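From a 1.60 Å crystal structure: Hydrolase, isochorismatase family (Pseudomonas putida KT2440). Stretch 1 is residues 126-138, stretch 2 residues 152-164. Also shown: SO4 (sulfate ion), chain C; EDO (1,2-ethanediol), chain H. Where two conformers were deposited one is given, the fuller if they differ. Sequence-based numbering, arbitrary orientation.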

# COMPACT_ATOMS: atom_id res chain seq x y z
N LEU A 126 -4.37 7.34 -15.47
CA LEU A 126 -2.99 6.89 -15.44
C LEU A 126 -2.93 5.40 -15.67
O LEU A 126 -3.63 4.63 -15.03
CB LEU A 126 -2.33 7.20 -14.09
CG LEU A 126 -2.47 8.61 -13.51
CD1 LEU A 126 -1.81 8.67 -12.14
CD2 LEU A 126 -1.97 9.68 -14.46
N ILE A 127 -2.08 4.99 -16.60
CA ILE A 127 -1.74 3.60 -16.81
C ILE A 127 -0.37 3.41 -16.15
O ILE A 127 0.59 4.13 -16.48
CB ILE A 127 -1.73 3.22 -18.30
CG1 ILE A 127 -3.14 3.40 -18.89
CG2 ILE A 127 -1.24 1.79 -18.48
CD1 ILE A 127 -3.20 3.45 -20.39
N VAL A 128 -0.33 2.47 -15.21
CA VAL A 128 0.83 2.21 -14.38
C VAL A 128 1.40 0.81 -14.52
O VAL A 128 0.66 -0.18 -14.51
CB VAL A 128 0.48 2.46 -12.90
CG1 VAL A 128 1.68 2.27 -12.01
CG2 VAL A 128 -0.12 3.83 -12.66
N CYS A 129 2.72 0.74 -14.67
CA CYS A 129 3.37 -0.55 -14.71
C CYS A 129 4.72 -0.41 -14.00
O CYS A 129 5.10 0.71 -13.64
CB CYS A 129 3.53 -1.00 -16.16
SG CYS A 129 4.56 0.08 -17.18
N GLY A 130 5.39 -1.54 -13.83
CA GLY A 130 6.76 -1.58 -13.27
C GLY A 130 6.89 -2.33 -11.97
O GLY A 130 6.13 -3.27 -11.68
N PHE A 131 7.84 -1.91 -11.16
CA PHE A 131 8.47 -2.72 -10.15
C PHE A 131 8.80 -1.96 -8.90
O PHE A 131 9.11 -0.75 -8.97
CB PHE A 131 9.79 -3.30 -10.72
CG PHE A 131 9.63 -3.82 -12.09
CD1 PHE A 131 8.94 -5.01 -12.31
CD2 PHE A 131 10.17 -3.16 -13.15
CE1 PHE A 131 8.70 -5.45 -13.60
CE2 PHE A 131 9.99 -3.62 -14.46
CZ PHE A 131 9.27 -4.79 -14.68
N MSE A 132 8.76 -2.61 -7.72
CA MSE A 132 8.11 -3.94 -7.45
C MSE A 132 6.65 -3.72 -7.18
O MSE A 132 6.25 -2.65 -6.67
CB MSE A 132 8.75 -4.59 -6.22
CG MSE A 132 10.23 -4.82 -6.42
SE MSE A 132 11.12 -5.77 -4.97
CE MSE A 132 10.74 -4.53 -3.48
N SER A 133 5.82 -4.68 -7.53
CA SER A 133 4.38 -4.49 -7.47
C SER A 133 3.94 -4.13 -6.05
O SER A 133 3.05 -3.28 -5.90
CB SER A 133 3.62 -5.72 -7.98
OG SER A 133 3.95 -6.87 -7.29
N HIS A 134 4.51 -4.76 -5.03
CA HIS A 134 4.03 -4.60 -3.64
C HIS A 134 4.57 -3.34 -2.95
O HIS A 134 4.13 -2.99 -1.86
CB HIS A 134 4.34 -5.82 -2.77
CG HIS A 134 5.79 -6.03 -2.54
ND1 HIS A 134 6.63 -6.50 -3.51
CD2 HIS A 134 6.57 -5.75 -1.47
CE1 HIS A 134 7.87 -6.51 -3.06
NE2 HIS A 134 7.85 -6.11 -1.81
N SER A 135 5.60 -2.73 -3.54
CA SER A 135 6.36 -1.67 -2.86
C SER A 135 6.20 -0.33 -3.58
O SER A 135 5.22 0.36 -3.35
CB SER A 135 7.82 -2.11 -2.65
OG SER A 135 8.58 -1.08 -2.06
N SER A 136 7.05 0.01 -4.56
CA SER A 136 6.89 1.32 -5.24
C SER A 136 5.59 1.46 -6.06
O SER A 136 4.99 2.53 -6.10
CB SER A 136 8.09 1.71 -6.15
OG SER A 136 9.22 2.10 -5.39
N VAL A 137 5.13 0.37 -6.66
CA VAL A 137 3.94 0.43 -7.52
C VAL A 137 2.70 0.64 -6.64
O VAL A 137 1.99 1.63 -6.79
CB VAL A 137 3.81 -0.82 -8.39
CG1 VAL A 137 2.52 -0.79 -9.17
CG2 VAL A 137 4.97 -0.95 -9.38
N SER A 138 2.52 -0.29 -5.69
CA SER A 138 1.41 -0.21 -4.74
C SER A 138 1.38 1.15 -4.05
O SER A 138 0.30 1.81 -3.98
CB SER A 138 1.51 -1.33 -3.70
OG SER A 138 0.39 -1.22 -2.82
N THR A 152 -5.06 2.66 -13.73
CA THR A 152 -5.22 1.35 -14.32
C THR A 152 -3.85 0.69 -14.25
O THR A 152 -2.88 1.18 -14.86
CB THR A 152 -5.70 1.41 -15.77
OG1 THR A 152 -7.01 1.99 -15.79
CG2 THR A 152 -5.74 0.03 -16.36
N LEU A 153 -3.76 -0.38 -13.47
CA LEU A 153 -2.49 -1.03 -13.19
C LEU A 153 -2.37 -2.23 -14.08
O LEU A 153 -3.25 -3.09 -14.10
CB LEU A 153 -2.46 -1.45 -11.72
CG LEU A 153 -1.26 -2.22 -11.19
CD1 LEU A 153 0.07 -1.57 -11.42
CD2 LEU A 153 -1.48 -2.47 -9.72
N VAL A 154 -1.25 -2.35 -14.78
CA VAL A 154 -1.13 -3.39 -15.81
C VAL A 154 -0.47 -4.60 -15.17
O VAL A 154 0.74 -4.62 -14.96
CB VAL A 154 -0.34 -2.93 -17.03
CG1 VAL A 154 -0.36 -3.98 -18.13
CG2 VAL A 154 -0.88 -1.61 -17.52
N GLU A 155 -1.28 -5.61 -14.84
CA GLU A 155 -0.84 -6.65 -13.90
C GLU A 155 0.26 -7.55 -14.48
O GLU A 155 1.09 -8.09 -13.74
CB GLU A 155 -2.02 -7.52 -13.46
CG GLU A 155 -2.74 -8.17 -14.62
CD GLU A 155 -4.07 -8.75 -14.20
OE1 GLU A 155 -4.14 -9.29 -13.07
OE2 GLU A 155 -5.03 -8.65 -15.01
N ASP A 156 0.28 -7.69 -15.79
CA ASP A 156 1.28 -8.52 -16.48
C ASP A 156 2.46 -7.72 -17.05
O ASP A 156 3.34 -8.24 -17.71
CB ASP A 156 0.62 -9.46 -17.51
CG ASP A 156 -0.12 -8.72 -18.61
OD1 ASP A 156 -0.12 -7.48 -18.64
OD2 ASP A 156 -0.72 -9.41 -19.46
N ALA A 157 2.52 -6.45 -16.65
CA ALA A 157 3.63 -5.54 -16.95
C ALA A 157 4.23 -5.05 -15.62
O ALA A 157 4.78 -3.93 -15.53
CB ALA A 157 3.16 -4.39 -17.78
N SER A 158 4.10 -5.88 -14.61
CA SER A 158 4.59 -5.57 -13.26
C SER A 158 5.03 -6.90 -12.65
O SER A 158 4.58 -7.99 -13.08
CB SER A 158 3.50 -4.86 -12.46
OG SER A 158 3.90 -4.61 -11.09
N ALA A 159 5.90 -6.84 -11.65
CA ALA A 159 6.41 -8.03 -11.03
C ALA A 159 6.90 -7.78 -9.65
O ALA A 159 7.12 -6.63 -9.24
CB ALA A 159 7.53 -8.64 -11.88
N THR A 160 7.13 -8.86 -8.95
CA THR A 160 7.72 -8.83 -7.64
C THR A 160 8.63 -10.06 -7.43
O THR A 160 9.06 -10.73 -8.41
CB THR A 160 6.64 -8.66 -6.57
OG1 THR A 160 7.24 -8.50 -5.29
CG2 THR A 160 5.72 -9.83 -6.56
N ARG A 161 9.03 -10.26 -6.18
CA ARG A 161 9.88 -11.40 -5.82
C ARG A 161 9.30 -12.21 -4.66
O ARG A 161 8.33 -11.82 -4.00
CB ARG A 161 11.27 -10.90 -5.53
CG ARG A 161 11.41 -10.17 -4.18
CD ARG A 161 12.79 -9.55 -3.98
NE ARG A 161 13.14 -9.38 -2.55
CZ ARG A 161 12.62 -8.47 -1.73
NH1 ARG A 161 11.71 -7.58 -2.16
NH2 ARG A 161 13.02 -8.47 -0.46
N ASP A 162 9.88 -13.40 -4.43
CA ASP A 162 9.57 -14.18 -3.26
C ASP A 162 9.83 -13.36 -2.02
O ASP A 162 10.90 -12.76 -1.87
CB ASP A 162 10.45 -15.44 -3.17
CG ASP A 162 10.16 -16.50 -4.23
OD1 ASP A 162 9.28 -16.36 -5.07
OD2 ASP A 162 10.87 -17.53 -4.20
N LEU A 163 8.89 -13.36 -1.08
CA LEU A 163 9.11 -12.67 0.21
C LEU A 163 9.08 -13.57 1.42
O LEU A 163 8.40 -14.62 1.43
CB LEU A 163 8.09 -11.56 0.45
CG LEU A 163 8.02 -10.46 -0.59
CD1 LEU A 163 6.87 -9.51 -0.29
CD2 LEU A 163 9.32 -9.74 -0.72
N ALA A 164 9.87 -13.20 2.42
CA ALA A 164 9.84 -13.85 3.70
C ALA A 164 8.55 -13.59 4.45
O ALA A 164 8.08 -12.48 4.51
CB ALA A 164 11.01 -13.43 4.55
S SO4 C . 10.81 -1.00 -4.93
O1 SO4 C . 11.09 0.36 -5.43
O2 SO4 C . 9.46 -1.41 -5.26
O3 SO4 C . 10.91 -0.96 -3.45
O4 SO4 C . 11.82 -1.98 -5.37
C1 EDO H . 4.85 -13.12 -10.71
O1 EDO H . 5.92 -13.91 -11.27
C2 EDO H . 5.24 -11.65 -10.87
O2 EDO H . 6.43 -11.31 -10.16

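The two stretches first meet as neighbouring parallel strands, and their backbones set the register for everything that follows. Thr-152 N donates to Leu-126 O (2.8 Å), Val-128 N to Thr-152 O (2.9 Å), and Val-154 N to Val-128 O (2.9 Å), so the second strand alternately gives to and takes from the first. Side chains then alternate between the two faces of the sheet. On the face that carries Ile-127 and Thr-152, the branched Ile-127 reaches diagonally past its direct partner, bringing CG2 to 3.6 Å from CG2 of Val-154. Beta-branched residues suit such a strand, since their bulk lies close to the backbone and fills the space between neighbouring rows.

On the face of Val-128 and Leu-153, the longer leucine is the bump. Its CD1 lies 4.2 Å from Val-128 CG1 and only 3.4 Å from CG1 of Val-137, a residue of the helix that follows the first strand. Leu-153 thus bridges strand and helix, and Val-137, compact and apolar, gives it a close-fitting wall.

The second stretch then turns a corner through a type I turn from Val-154 to Ala-157, closed by Ala-157 N donating to Val-154 O at 3.1 Å. Small residues line the contact beyond this corner. Cys-129 CB packs 3.8 Å from Ala-157 CB, and Gly-130 N donates to Ala-157 O (3.0 Å), which restores the pairing of the chains. Glycine is called for by its own backbone: at phi 117° and psi -150°, a CB would jam against the carbonyl oxygen of Cys-129. Opposite it in register, Ser-158 sends OG to Gly-130 O, a 2.7 Å hydrogen bond that satisfies the hydroxyl in a buried place. The same OG lies 3.3 Å from Ser-133 CB, so the short serine side chain fits between the strand and the start of the helix.

Phe-131 is the broad bump on the side of Ala-159. Its ring meets the second stretch obliquely, with CE1 3.8 Å from Ala-159 CB; the small methyl leaves room for the ring to come this near. A cis peptide bond precedes Met-132, a selenomethionine at the N-cap position. Just beyond, Ser-133 N donates to Ala-159 O (2.9 Å), tying the first turn of the helix to the second stretch.

His-134 fills the last hollow. Its ring end comes nearer than its CA-to-CB direction would suggest, and ND1 makes a weak hydrogen bond to Thr-160 OG1: the atoms are 2.7 Å apart, but the angle at hydrogen is just 119°. A flat ring can use edge and face differently, and here Thr-160 OG1 lies at the edge while Leu-163 CD1 sits over one face, 3.9 Å from His-134 NE2, in a CH-pi contact. The CA-to-CB bond of Arg-161 points sideways, but the end of its side chain comes nearer to the first stretch, placing NH1 3.4 Å from Met-132 SE, with the selenium at the edge of the guanidinium.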